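Local coordinates for protein metal-dependent hydrolase (PDB 2F6K) that is a manganese-bound member of the amidohydrolase superfamily, probably a decarboxylase acting on aminocarboxymuconate semialdehyde or a related compound, at residues 10-15 and 54-59; 60-65 and 98-103; 146-151 and 196-201; 235-240 and 258-263. One frame throughout, in Å; residues are numbered along the deposited sequence.

Contact 1: residues 10-15 and 54-59; sequences YLPTSY and LSLSSP
Leu56 pushes its CD1 methyl onto one face of the Tyr15 ring, 4.0 Å from the ring centroid and only 9° off the normal, a CH-pi contact placed over the middle of the ring. The same methyl packs against the pyrrolidine of Pro12, with Leu56 CD1 3.7 Å from Pro12 CD. Tyr15 has CG anti to its backbone N (chi1 175°), and its ring reaches across to the second segment, where the hydroxyl OH donates to Pro59 O at 2.8 Å. That acceptor lies at the ring edge, near the ring plane. A phenylalanine at Tyr15 could still offer its face to Leu56 but would probably leave the Pro59 carbonyl without this donor. Tyr10 comes in differently: its CE2 corner meets the backbone, 3.3 Å from Ser55 C, and CD2 lies 3.8 Å from Leu54 CB. Its OH is held by Ala76 O, in helix 66-86. Two waters fill in the polar links, one between Tyr10 O and Ser57 N, the other between Tyr10 OH and Leu56 N. Pro59 follows a cis peptide bond, and the Ser57 side chain comes within about 4 Å of the bound manganese. The arrangement joins the start of helix 13-22 and the loop before it to the loop after strand 49-55, at the C-terminal mouth of a TIM barrel, where amidohydrolases carry their metal site.

Contact 2: residues 60-65 and 98-103; sequences HVNFGD and PIPYEL
Loop-to-loop packing, partly buried and made of van der Waals contacts and one water bridge, brings His60 and Asn62 against Ile99 and Pro100. The first loop links strand 49-55 to helix 66-86, and the second runs from strand 91-95 into helix 102-114. His60 has CG anti to the backbone N (chi1 -176°), and its ring presents the CE1 corner to Ile99 O at 3.2 Å, with that oxygen at the ring edge and near its plane. The two ring nitrogens are engaged elsewhere, ND1 with Ser127 OG and NE2 with Leu97 O, which together fix the rotation of the imidazole. Both loops follow parallel strands and lie on the C-terminal side of the TIM barrel, with the His60 side chain about 12 Å from the bound manganese. Two residues on, the Asn62 side chain crosses the Pro100 ring at about a right angle, and Asn62 CB is 4.2 Å from Ile99 O. Pro100 follows a cis peptide bond. Further out, Tyr101 brings its OH to within 4.1 Å of Asp65 C. A water lies in the plane of the Tyr101 ring at its edge, 2.6 Å from Tyr101 OH, and accepts a weak bond from Gly64 N. The second subunit reaches this corner too: its Tyr190 OH is hydrogen-bonded to Gly64 O, and its Val136 and Pro135 pack on Pro100 and Tyr101.

Contact 3: residues 146-151 and 196-201; sequences ARQAIV and YPNIKV
Ile150 pairs with Lys200 and Val151 with Val201 as two strands starting side by side in parallel, their touching parts 15° apart in direction. Lys200 N donates to Ala149 O at 2.9 Å and Val151 N to Lys200 O at 2.8 Å, both nearly straight at 172° and 166°, so Lys200 bonds the neighbouring strand through both its N and its O. On the face shared by Ile150 and Lys200, the Lys200 chain runs back toward Gln148 and bends at chi4, which brings NZ to 3.5 Å from Gln148 O and into a weak bond to Asn198 O. An alanine at Lys200 would keep the backbone pairing but would probably leave Asn198 O without that amine and uncover the flank of Gln148. Val151 CG2 meets Ile199 CG2 at 3.5 Å, the two side chains crossing obliquely. Just before the strands begin, Gln148 CG packs on Asn198 CB at 3.7 Å. Gln148 has positive phi as the C-prime residue of the Schellman motif that closes helix 138-145, and Asn198 ND2 binds Asp145 of that helix. Leu144 touches Val151, while Leu304 of helix 290-306 packs on Ile150 and Lys200; strands 120-124 and 237-239 flank the pair.

Contact 4: residues 235-240 and 258-263; sequences HVYFDV and PEHLLY
Phe238 is gripped through both backbone ends: its O receives Leu262 N at 2.7 Å, with a nearly straight 170° angle, and its N donates to His260 O at 3.0 Å. These bonds hold the two strands parallel, with Phe238 beside Leu261 and Asp239 beside Leu262. Beside them His260 ND1 donates to Val236 O at 2.9 Å, a bent side-chain bond of 137° in which the nitrogen stands above the carbonyl plane. The His260 ring lies flat on the Tyr237 ring, face to face, with centroids 3.7 Å apart and planes at 16°. CG of the histidine sits over the middle of the phenol, while the phenol's CZ lies toward the rim of the imidazole, 3.3 Å from His260 CD2. Together the stack and the bond at ND1 would restrict both the tilt and the rotation of the imidazole. Beyond the rings, Tyr237 CD2 touches Leu262 CD1 at 4.2 Å. On the face that carries Phe238 and Leu261, opposite the one with Asp239 and Leu262, Phe238 CB meets Leu261 CD2 at 4.1 Å. Asp239 OD1 bonds ND1 of the manganese ligand His7, a second-shell link that would position this histidine. Strand 237-239, helix 248-252 and strand 261-262 form the last beta-alpha-beta unit of the TIM barrel, which closes where Tyr263 has a backbone hydrogen bond with Phe6 of the first strand.

From the N terminus, contact 1 closes the loop holding the rest of helix 13-22, helix 37-46 and most of strand 49-55. Contact 2 begins directly after it, at residue 60, and spans helix 66-86 and strand 91-95; the two touch where Tyr15 CD1 meets Val61 CG1 at 3.4 Å. Contact 3 follows, bringing strands 150-154 and 200-203 together across helices 171-189 and 192-195, and contact 4 joins 237-239 to 261-262, closing the loop that contains helix 248-252. None nests or crosses another: the four come in series. Contacts 3 and 4 adjoin in the sheet, through Val201 and Tyr237. Contacts 2 and 4 lie on opposite sides of the chain's centre, their own centres about 28 Å apart.

Contact 1: residues 10-15 and 54-59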
loop_
_atom_site.group_PDB
_atom_site.type_symbol
_atom_site.label_atom_id
_atom_site.label_comp_id
_atom_site.label_asym_id
_atom_site.label_seq_id
_atom_site.Cartn_x
_atom_site.Cartn_y
_atom_site.Cartn_z
ATOM N N TYR A 10 10.822 28.512 -4.020
ATOM C CA TYR A 10 9.864 29.587 -4.258
ATOM C C TYR A 10 8.491 28.941 -4.428
ATOM O O TYR A 10 8.400 27.759 -4.749
ATOM C CB TYR A 10 10.237 30.392 -5.512
ATOM C CG TYR A 10 10.179 29.632 -6.825
ATOM C CD1 TYR A 10 9.279 29.996 -7.825
ATOM C CD2 TYR A 10 11.032 28.561 -7.072
ATOM C CE1 TYR A 10 9.230 29.314 -9.043
ATOM C CE2 TYR A 10 10.988 27.873 -8.287
ATOM C CZ TYR A 10 10.087 28.256 -9.265
ATOM O OH TYR A 10 10.051 27.583 -10.464
ATOM N N LEU A 11 7.425 29.703 -4.196
ATOM C CA LEU A 11 6.077 29.160 -4.329
ATOM C C LEU A 11 5.147 30.039 -5.158
ATOM O O LEU A 11 4.648 31.048 -4.670
ATOM C CB LEU A 11 5.446 28.930 -2.947
ATOM C CG LEU A 11 6.000 27.793 -2.075
ATOM C CD1 LEU A 11 7.341 28.186 -1.476
ATOM C CD2 LEU A 11 5.023 27.480 -0.964
ATOM N N PRO A 12 4.918 29.673 -6.434
ATOM C CA PRO A 12 4.031 30.439 -7.317
ATOM C C PRO A 12 2.632 30.473 -6.690
ATOM O O PRO A 12 2.227 29.529 -6.004
ATOM C CB PRO A 12 4.050 29.628 -8.614
ATOM C CG PRO A 12 5.426 29.047 -8.628
ATOM C CD PRO A 12 5.590 28.592 -7.181
ATOM N N THR A 13 1.888 31.546 -6.917
ATOM C CA THR A 13 0.563 31.632 -6.328
ATOM C C THR A 13 -0.338 30.494 -6.794
ATOM O O THR A 13 -1.111 29.953 -6.002
ATOM C CB THR A 13 -0.098 32.990 -6.630
ATOM O OG1 THR A 13 0.025 33.279 -8.023
ATOM C CG2 THR A 13 0.572 34.094 -5.830
ATOM N N SER A 14 -0.231 30.116 -8.065
ATOM C CA SER A 14 -1.048 29.033 -8.606
ATOM C C SER A 14 -0.700 27.716 -7.929
ATOM O O SER A 14 -1.556 26.852 -7.762
ATOM C CB SER A 14 -0.838 28.897 -10.120
ATOM O OG SER A 14 0.521 28.641 -10.438
ATOM N N TYR A 15 0.564 27.559 -7.555
ATOM C CA TYR A 15 1.017 26.346 -6.883
ATOM C C TYR A 15 0.417 26.290 -5.474
ATOM O O TYR A 15 -0.035 25.235 -5.024
ATOM C CB TYR A 15 2.544 26.339 -6.802
ATOM C CG TYR A 15 3.127 25.182 -6.024
ATOM C CD1 TYR A 15 3.051 23.878 -6.510
ATOM C CD2 TYR A 15 3.768 25.394 -4.807
ATOM C CE1 TYR A 15 3.602 22.813 -5.803
ATOM C CE2 TYR A 15 4.325 24.340 -4.093
ATOM C CZ TYR A 15 4.242 23.051 -4.596
ATOM O OH TYR A 15 4.826 22.006 -3.905
ATOM N N LEU A 54 16.948 28.930 -7.620
ATOM C CA LEU A 54 15.605 28.559 -7.197
ATOM C C LEU A 54 15.033 27.308 -7.864
ATOM O O LEU A 54 15.332 27.000 -9.023
ATOM C CB LEU A 54 14.660 29.737 -7.429
ATOM C CG LEU A 54 14.989 31.008 -6.642
ATOM C CD1 LEU A 54 14.185 32.161 -7.196
ATOM C CD2 LEU A 54 14.691 30.808 -5.152
ATOM N N SER A 55 14.210 26.582 -7.112
ATOM C CA SER A 55 13.564 25.380 -7.613
ATOM C C SER A 55 12.251 25.170 -6.874
ATOM O O SER A 55 12.081 25.626 -5.740
ATOM C CB SER A 55 14.454 24.152 -7.408
ATOM O OG SER A 55 14.479 23.772 -6.047
ATOM N N LEU A 56 11.321 24.482 -7.523
ATOM C CA LEU A 56 10.025 24.198 -6.923
ATOM C C LEU A 56 10.208 22.980 -6.020
ATOM O O LEU A 56 10.800 21.977 -6.428
ATOM C CB LEU A 56 9.000 23.906 -8.022
ATOM C CG LEU A 56 7.519 23.838 -7.654
ATOM C CD1 LEU A 56 7.032 25.215 -7.217
ATOM C CD2 LEU A 56 6.725 23.360 -8.851
ATOM N N SER A 57 9.718 23.079 -4.788
ATOM C CA SER A 57 9.829 21.988 -3.815
ATOM C C SER A 57 8.707 20.964 -3.999
ATOM O O SER A 57 7.924 21.049 -4.945
ATOM C CB SER A 57 9.772 22.559 -2.393
ATOM O OG SER A 57 9.909 21.542 -1.412
ATOM N N SER A 58 8.629 19.990 -3.100
ATOM C CA SER A 58 7.575 18.993 -3.187
ATOM C C SER A 58 6.458 19.479 -2.278
ATOM O O SER A 58 6.691 20.318 -1.412
ATOM C CB SER A 58 8.077 17.624 -2.718
ATOM O OG SER A 58 8.349 17.615 -1.330
ATOM N N PRO A 59 5.237 18.946 -2.445
ATOM C CA PRO A 59 4.818 17.913 -3.406
ATOM C C PRO A 59 4.909 18.361 -4.859
ATOM O O PRO A 59 4.706 19.531 -5.164
ATOM C CB PRO A 59 3.363 17.629 -3.010
ATOM C CG PRO A 59 3.258 18.141 -1.595
ATOM C CD PRO A 59 4.094 19.385 -1.629
HETATM O O HOH W 1 8.399 25.360 -3.543
HETATM O O HOH W 2 11.175 24.520 -10.695
#

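Contact 2: residues 60-65 and 98-103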
loop_
_atom_site.group_PDB
_atom_site.type_symbol
_atom_site.label_atom_id
_atom_site.label_comp_id
_atom_site.label_asym_id
_atom_site.label_seq_id
_atom_site.Cartn_x
_atom_site.Cartn_y
_atom_site.Cartn_z
ATOM N N HIS A 60 5.209 17.417 -5.746
ATOM C CA HIS A 60 5.299 17.692 -7.176
ATOM C C HIS A 60 3.879 18.048 -7.619
ATOM O O HIS A 60 2.916 17.675 -6.948
ATOM C CB HIS A 60 5.790 16.449 -7.926
ATOM C CG HIS A 60 6.009 16.676 -9.388
ATOM N ND1 HIS A 60 5.403 15.908 -10.360
ATOM C CD2 HIS A 60 6.750 17.601 -10.046
ATOM C CE1 HIS A 60 5.758 16.353 -11.555
ATOM N NE2 HIS A 60 6.574 17.381 -11.391
ATOM N N VAL A 61 3.738 18.747 -8.740
ATOM C CA VAL A 61 2.417 19.157 -9.200
ATOM C C VAL A 61 1.649 18.158 -10.052
ATOM O O VAL A 61 1.100 18.511 -11.093
ATOM C CB VAL A 61 2.489 20.489 -9.957
ATOM C CG1 VAL A 61 2.738 21.616 -8.985
ATOM C CG2 VAL A 61 3.596 20.432 -10.999
ATOM N N ASN A 62 1.607 16.910 -9.608
ATOM C CA ASN A 62 0.862 15.871 -10.316
ATOM C C ASN A 62 -0.313 15.496 -9.420
ATOM O O ASN A 62 -0.160 14.701 -8.495
ATOM C CB ASN A 62 1.750 14.648 -10.548
ATOM C CG ASN A 62 0.977 13.446 -11.071
ATOM O OD1 ASN A 62 1.537 12.358 -11.204
ATOM N ND2 ASN A 62 -0.311 13.633 -11.371
ATOM N N PHE A 63 -1.481 16.067 -9.691
ATOM C CA PHE A 63 -2.662 15.780 -8.882
ATOM C C PHE A 63 -3.689 14.914 -9.590
ATOM O O PHE A 63 -4.804 14.759 -9.102
ATOM C CB PHE A 63 -3.320 17.084 -8.427
ATOM C CG PHE A 63 -2.400 17.979 -7.650
ATOM C CD1 PHE A 63 -1.898 17.579 -6.415
ATOM C CD2 PHE A 63 -1.998 19.207 -8.174
ATOM C CE1 PHE A 63 -1.003 18.386 -5.713
ATOM C CE2 PHE A 63 -1.108 20.023 -7.484
ATOM C CZ PHE A 63 -0.607 19.612 -6.251
ATOM N N GLY A 64 -3.318 14.349 -10.737
ATOM C CA GLY A 64 -4.246 13.500 -11.463
ATOM C C GLY A 64 -4.893 14.165 -12.662
ATOM O O GLY A 64 -5.620 13.521 -13.422
ATOM N N ASP A 65 -4.639 15.456 -12.833
ATOM C CA ASP A 65 -5.189 16.211 -13.958
ATOM C C ASP A 65 -4.013 16.659 -14.846
ATOM O O ASP A 65 -3.227 17.533 -14.469
ATOM C CB ASP A 65 -5.960 17.430 -13.432
ATOM C CG ASP A 65 -6.665 18.208 -14.531
ATOM O OD1 ASP A 65 -6.083 18.403 -15.620
ATOM O OD2 ASP A 65 -7.807 18.647 -14.295
ATOM N N PRO A 98 6.654 18.427 -16.398
ATOM C CA PRO A 98 5.303 17.869 -16.317
ATOM C C PRO A 98 5.282 16.343 -16.254
ATOM O O PRO A 98 4.509 15.687 -16.954
ATOM C CB PRO A 98 4.635 18.422 -17.572
ATOM C CG PRO A 98 5.755 18.411 -18.553
ATOM C CD PRO A 98 6.913 18.972 -17.741
ATOM N N ILE A 99 6.152 15.778 -15.425
ATOM C CA ILE A 99 6.196 14.335 -15.240
ATOM C C ILE A 99 4.847 13.971 -14.622
ATOM O O ILE A 99 4.291 14.765 -13.857
ATOM C CB ILE A 99 7.346 13.954 -14.295
ATOM C CG1 ILE A 99 8.682 14.127 -15.036
ATOM C CG2 ILE A 99 7.157 12.537 -13.762
ATOM C CD1 ILE A 99 9.914 13.866 -14.184
ATOM N N PRO A 100 4.317 12.763 -14.895
ATOM C CA PRO A 100 4.765 11.626 -15.705
ATOM C C PRO A 100 4.439 11.647 -17.194
ATOM O O PRO A 100 4.393 10.590 -17.819
ATOM C CB PRO A 100 4.065 10.464 -15.036
ATOM C CG PRO A 100 2.689 11.053 -14.831
ATOM C CD PRO A 100 3.021 12.441 -14.260
ATOM N N TYR A 101 4.202 12.816 -17.772
ATOM C CA TYR A 101 3.860 12.868 -19.187
ATOM C C TYR A 101 5.125 13.019 -20.017
ATOM O O TYR A 101 5.552 14.129 -20.322
ATOM C CB TYR A 101 2.886 14.020 -19.415
ATOM C CG TYR A 101 1.689 13.936 -18.485
ATOM C CD1 TYR A 101 0.755 12.901 -18.609
ATOM C CD2 TYR A 101 1.526 14.845 -17.435
ATOM C CE1 TYR A 101 -0.302 12.773 -17.711
ATOM C CE2 TYR A 101 0.472 14.722 -16.534
ATOM C CZ TYR A 101 -0.434 13.685 -16.678
ATOM O OH TYR A 101 -1.475 13.552 -15.792
ATOM N N GLU A 102 5.713 11.884 -20.383
ATOM C CA GLU A 102 6.966 11.855 -21.133
ATOM C C GLU A 102 7.132 12.828 -22.294
ATOM O O GLU A 102 8.055 13.635 -22.294
ATOM C CB GLU A 102 7.250 10.443 -21.646
ATOM C CG GLU A 102 8.551 10.346 -22.428
ATOM C CD GLU A 102 8.838 8.945 -22.933
ATOM O OE1 GLU A 102 7.963 8.373 -23.617
ATOM O OE2 GLU A 102 9.942 8.422 -22.654
ATOM N N LEU A 103 6.253 12.748 -23.286
ATOM C CA LEU A 103 6.381 13.612 -24.446
ATOM C C LEU A 103 6.288 15.082 -24.074
ATOM O O LEU A 103 7.028 15.911 -24.606
ATOM C CB LEU A 103 5.324 13.261 -25.499
ATOM C CG LEU A 103 5.781 13.494 -26.945
ATOM C CD1 LEU A 103 7.077 12.725 -27.179
ATOM C CD2 LEU A 103 4.705 13.036 -27.933
HETATM O O HOH W 3 -1.531 14.986 -13.570
#

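Contact 3: residues 146-151 and 196-201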
loop_
_atom_site.group_PDB
_atom_site.type_symbol
_atom_site.label_atom_id
_atom_site.label_comp_id
_atom_site.label_asym_id
_atom_site.label_seq_id
_atom_site.Cartn_x
_atom_site.Cartn_y
_atom_site.Cartn_z
ATOM N N ALA A 146 21.674 15.143 -23.809
ATOM C CA ALA A 146 22.169 15.830 -24.993
ATOM C C ALA A 146 22.600 17.258 -24.658
ATOM O O ALA A 146 23.399 17.859 -25.379
ATOM C CB ALA A 146 21.099 15.837 -26.079
ATOM N N ARG A 147 22.073 17.795 -23.563
ATOM C CA ARG A 147 22.415 19.154 -23.160
ATOM C C ARG A 147 23.324 19.183 -21.941
ATOM O O ARG A 147 23.608 20.253 -21.406
ATOM C CB ARG A 147 21.139 19.956 -22.882
ATOM C CG ARG A 147 20.219 20.051 -24.087
ATOM C CD ARG A 147 18.858 20.659 -23.760
ATOM N NE ARG A 147 18.109 20.945 -24.986
ATOM C CZ ARG A 147 17.590 20.019 -25.787
ATOM N NH1 ARG A 147 17.725 18.732 -25.489
ATOM N NH2 ARG A 147 16.963 20.380 -26.900
ATOM N N GLN A 148 23.793 18.015 -21.507
ATOM C CA GLN A 148 24.676 17.944 -20.337
ATOM C C GLN A 148 24.035 18.746 -19.218
ATOM O O GLN A 148 24.703 19.485 -18.505
ATOM C CB GLN A 148 26.039 18.546 -20.672
ATOM C CG GLN A 148 26.835 17.750 -21.682
ATOM C CD GLN A 148 27.753 18.623 -22.505
ATOM O OE1 GLN A 148 27.289 19.435 -23.307
ATOM N NE2 GLN A 148 29.063 18.468 -22.313
ATOM N N ALA A 149 22.726 18.585 -19.081
ATOM C CA ALA A 149 21.946 19.304 -18.092
ATOM C C ALA A 149 22.155 18.910 -16.624
ATOM O O ALA A 149 22.511 17.766 -16.286
ATOM C CB ALA A 149 20.466 19.181 -18.450
ATOM N N ILE A 150 21.936 19.891 -15.757
ATOM C CA ILE A 150 22.008 19.680 -14.326
ATOM C C ILE A 150 20.603 19.179 -13.956
ATOM O O ILE A 150 19.599 19.798 -14.321
ATOM C CB ILE A 150 22.266 21.009 -13.580
ATOM C CG1 ILE A 150 23.688 21.506 -13.866
ATOM C CG2 ILE A 150 22.032 20.821 -12.081
ATOM C CD1 ILE A 150 23.913 22.945 -13.490
ATOM N N VAL A 151 20.528 18.051 -13.261
ATOM C CA VAL A 151 19.250 17.503 -12.838
ATOM C C VAL A 151 19.277 17.357 -11.321
ATOM O O VAL A 151 20.024 16.539 -10.774
ATOM C CB VAL A 151 18.992 16.133 -13.481
ATOM C CG1 VAL A 151 17.777 15.494 -12.863
ATOM C CG2 VAL A 151 18.784 16.293 -14.980
ATOM N N TYR A 196 23.406 7.874 -19.344
ATOM C CA TYR A 196 23.347 9.329 -19.468
ATOM C C TYR A 196 24.457 9.970 -18.642
ATOM O O TYR A 196 24.193 10.759 -17.732
ATOM C CB TYR A 196 21.980 9.840 -19.010
ATOM C CG TYR A 196 20.836 9.049 -19.596
ATOM C CD1 TYR A 196 20.113 8.151 -18.813
ATOM C CD2 TYR A 196 20.519 9.142 -20.953
ATOM C CE1 TYR A 196 19.104 7.357 -19.369
ATOM C CE2 TYR A 196 19.514 8.355 -21.520
ATOM C CZ TYR A 196 18.812 7.464 -20.725
ATOM O OH TYR A 196 17.834 6.678 -21.289
ATOM N N PRO A 197 25.722 9.658 -18.979
ATOM C CA PRO A 197 26.926 10.156 -18.308
ATOM C C PRO A 197 27.087 11.669 -18.308
ATOM O O PRO A 197 27.743 12.227 -17.431
ATOM C CB PRO A 197 28.047 9.473 -19.082
ATOM C CG PRO A 197 27.509 9.483 -20.472
ATOM C CD PRO A 197 26.085 9.005 -20.254
ATOM N N ASN A 198 26.478 12.326 -19.284
ATOM C CA ASN A 198 26.588 13.769 -19.419
ATOM C C ASN A 198 25.699 14.570 -18.491
ATOM O O ASN A 198 25.916 15.770 -18.305
ATOM C CB ASN A 198 26.326 14.154 -20.873
ATOM C CG ASN A 198 27.243 13.418 -21.821
ATOM O OD1 ASN A 198 28.467 13.561 -21.738
ATOM N ND2 ASN A 198 26.667 12.607 -22.713
ATOM N N ILE A 199 24.695 13.922 -17.914
ATOM C CA ILE A 199 23.814 14.621 -16.996
ATOM C C ILE A 199 24.542 14.778 -15.677
ATOM O O ILE A 199 25.257 13.876 -15.247
ATOM C CB ILE A 199 22.520 13.838 -16.739
ATOM C CG1 ILE A 199 21.735 13.695 -18.048
ATOM C CG2 ILE A 199 21.689 14.553 -15.670
ATOM C CD1 ILE A 199 20.463 12.887 -17.921
ATOM N N LYS A 200 24.369 15.931 -15.045
ATOM C CA LYS A 200 25.001 16.195 -13.761
ATOM C C LYS A 200 23.889 16.141 -12.731
ATOM O O LYS A 200 23.108 17.083 -12.586
ATOM C CB LYS A 200 25.652 17.568 -13.778
ATOM C CG LYS A 200 26.714 17.702 -14.847
ATOM C CD LYS A 200 26.920 19.155 -15.236
ATOM C CE LYS A 200 28.015 19.272 -16.271
ATOM N NZ LYS A 200 27.814 18.282 -17.377
ATOM N N VAL A 201 23.824 15.018 -12.027
ATOM C CA VAL A 201 22.801 14.781 -11.026
ATOM C C VAL A 201 23.163 15.251 -9.625
ATOM O O VAL A 201 24.152 14.816 -9.040
ATOM C CB VAL A 201 22.470 13.276 -10.976
ATOM C CG1 VAL A 201 21.440 12.981 -9.902
ATOM C CG2 VAL A 201 21.980 12.829 -12.334
#

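Contact 4: residues 235-240 and 258-263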
loop_
_atom_site.group_PDB
_atom_site.type_symbol
_atom_site.label_atom_id
_atom_site.label_comp_id
_atom_site.label_asym_id
_atom_site.label_seq_id
_atom_site.Cartn_x
_atom_site.Cartn_y
_atom_site.Cartn_z
ATOM N N HIS A 235 30.862 10.361 -9.333
ATOM C CA HIS A 235 30.287 10.986 -10.514
ATOM C C HIS A 235 29.172 11.999 -10.291
ATOM O O HIS A 235 29.089 12.990 -11.013
ATOM C CB HIS A 235 29.800 9.886 -11.457
ATOM C CG HIS A 235 29.246 10.395 -12.752
ATOM N ND1 HIS A 235 27.924 10.230 -13.109
ATOM C CD2 HIS A 235 29.843 11.016 -13.796
ATOM C CE1 HIS A 235 27.733 10.721 -14.320
ATOM N NE2 HIS A 235 28.881 11.203 -14.760
ATOM N N VAL A 236 28.309 11.760 -9.310
ATOM C CA VAL A 236 27.213 12.682 -9.056
ATOM C C VAL A 236 27.594 13.822 -8.122
ATOM O O VAL A 236 28.733 13.922 -7.672
ATOM C CB VAL A 236 26.001 11.954 -8.454
ATOM C CG1 VAL A 236 25.666 10.721 -9.294
ATOM C CG2 VAL A 236 26.280 11.581 -7.021
ATOM N N TYR A 237 26.626 14.692 -7.852
ATOM C CA TYR A 237 26.825 15.824 -6.962
ATOM C C TYR A 237 25.918 15.694 -5.743
ATOM O O TYR A 237 24.985 14.885 -5.730
ATOM C CB TYR A 237 26.516 17.133 -7.684
ATOM C CG TYR A 237 27.542 17.518 -8.712
ATOM C CD1 TYR A 237 27.686 16.785 -9.895
ATOM C CD2 TYR A 237 28.376 18.615 -8.508
ATOM C CE1 TYR A 237 28.636 17.140 -10.850
ATOM C CE2 TYR A 237 29.329 18.978 -9.453
ATOM C CZ TYR A 237 29.454 18.239 -10.621
ATOM O OH TYR A 237 30.389 18.614 -11.557
ATOM N N PHE A 238 26.185 16.510 -4.730
ATOM C CA PHE A 238 25.397 16.488 -3.507
ATOM C C PHE A 238 25.259 17.885 -2.930
ATOM O O PHE A 238 26.248 18.615 -2.841
ATOM C CB PHE A 238 26.090 15.629 -2.444
ATOM C CG PHE A 238 26.297 14.200 -2.843
ATOM C CD1 PHE A 238 25.270 13.269 -2.711
ATOM C CD2 PHE A 238 27.520 13.784 -3.362
ATOM C CE1 PHE A 238 25.459 11.941 -3.091
ATOM C CE2 PHE A 238 27.722 12.466 -3.745
ATOM C CZ PHE A 238 26.691 11.540 -3.612
ATOM N N ASP A 239 24.048 18.281 -2.551
ATOM C CA ASP A 239 23.915 19.574 -1.898
ATOM C C ASP A 239 24.016 19.178 -0.422
ATOM O O ASP A 239 23.986 17.987 -0.110
ATOM C CB ASP A 239 22.589 20.259 -2.263
ATOM C CG ASP A 239 21.388 19.716 -1.513
ATOM O OD1 ASP A 239 20.287 19.753 -2.106
ATOM O OD2 ASP A 239 21.513 19.289 -0.347
ATOM N N VAL A 240 24.170 20.128 0.489
ATOM C CA VAL A 240 24.294 19.754 1.895
ATOM C C VAL A 240 23.289 20.434 2.812
ATOM O O VAL A 240 23.640 20.903 3.900
ATOM C CB VAL A 240 25.724 20.033 2.439
ATOM C CG1 VAL A 240 26.741 19.214 1.670
ATOM C CG2 VAL A 240 26.048 21.517 2.346
ATOM N N PRO A 258 35.386 15.855 -3.630
ATOM C CA PRO A 258 35.463 17.157 -2.961
ATOM C C PRO A 258 34.850 18.311 -3.733
ATOM O O PRO A 258 34.227 19.190 -3.142
ATOM C CB PRO A 258 36.961 17.345 -2.755
ATOM C CG PRO A 258 37.410 15.948 -2.472
ATOM C CD PRO A 258 36.679 15.153 -3.550
ATOM N N GLU A 259 35.022 18.307 -5.050
ATOM C CA GLU A 259 34.505 19.374 -5.902
ATOM C C GLU A 259 33.015 19.229 -6.231
ATOM O O GLU A 259 32.422 20.118 -6.852
ATOM C CB GLU A 259 35.299 19.430 -7.213
ATOM C CG GLU A 259 36.824 19.328 -7.081
ATOM C CD GLU A 259 37.293 17.969 -6.551
ATOM O OE1 GLU A 259 36.594 16.952 -6.784
ATOM O OE2 GLU A 259 38.373 17.921 -5.914
ATOM N N HIS A 260 32.402 18.121 -5.816
ATOM C CA HIS A 260 30.987 17.899 -6.112
ATOM C C HIS A 260 30.034 18.149 -4.946
ATOM O O HIS A 260 28.884 17.704 -4.977
ATOM C CB HIS A 260 30.770 16.477 -6.651
ATOM C CG HIS A 260 31.308 16.261 -8.032
ATOM N ND1 HIS A 260 31.109 15.090 -8.735
ATOM C CD2 HIS A 260 32.038 17.065 -8.843
ATOM C CE1 HIS A 260 31.692 15.183 -9.918
ATOM N NE2 HIS A 260 32.263 16.371 -10.007
ATOM N N LEU A 261 30.501 18.861 -3.927
ATOM C CA LEU A 261 29.670 19.161 -2.768
ATOM C C LEU A 261 29.151 20.587 -2.874
ATOM O O LEU A 261 29.927 21.534 -2.970
ATOM C CB LEU A 261 30.478 18.969 -1.485
ATOM C CG LEU A 261 31.005 17.542 -1.295
ATOM C CD1 LEU A 261 31.982 17.520 -0.132
ATOM C CD2 LEU A 261 29.842 16.580 -1.066
ATOM N N LEU A 262 27.832 20.740 -2.854
ATOM C CA LEU A 262 27.222 22.054 -2.994
ATOM C C LEU A 262 26.432 22.489 -1.771
ATOM O O LEU A 262 25.743 21.688 -1.149
ATOM C CB LEU A 262 26.300 22.043 -4.207
ATOM C CG LEU A 262 26.938 21.578 -5.517
ATOM C CD1 LEU A 262 25.845 21.308 -6.543
ATOM C CD2 LEU A 262 27.903 22.642 -6.021
ATOM N N TYR A 263 26.525 23.769 -1.436
ATOM C CA TYR A 263 25.797 24.313 -0.303
ATOM C C TYR A 263 24.313 24.415 -0.632
ATOM O O TYR A 263 23.944 24.620 -1.791
ATOM C CB TYR A 263 26.306 25.713 0.040
ATOM C CG TYR A 263 25.425 26.423 1.039
ATOM C CD1 TYR A 263 25.292 25.945 2.344
ATOM C CD2 TYR A 263 24.704 27.552 0.679
ATOM C CE1 TYR A 263 24.457 26.581 3.262
ATOM C CE2 TYR A 263 23.873 28.192 1.588
ATOM C CZ TYR A 263 23.756 27.703 2.873
ATOM O OH TYR A 263 22.950 28.349 3.777
#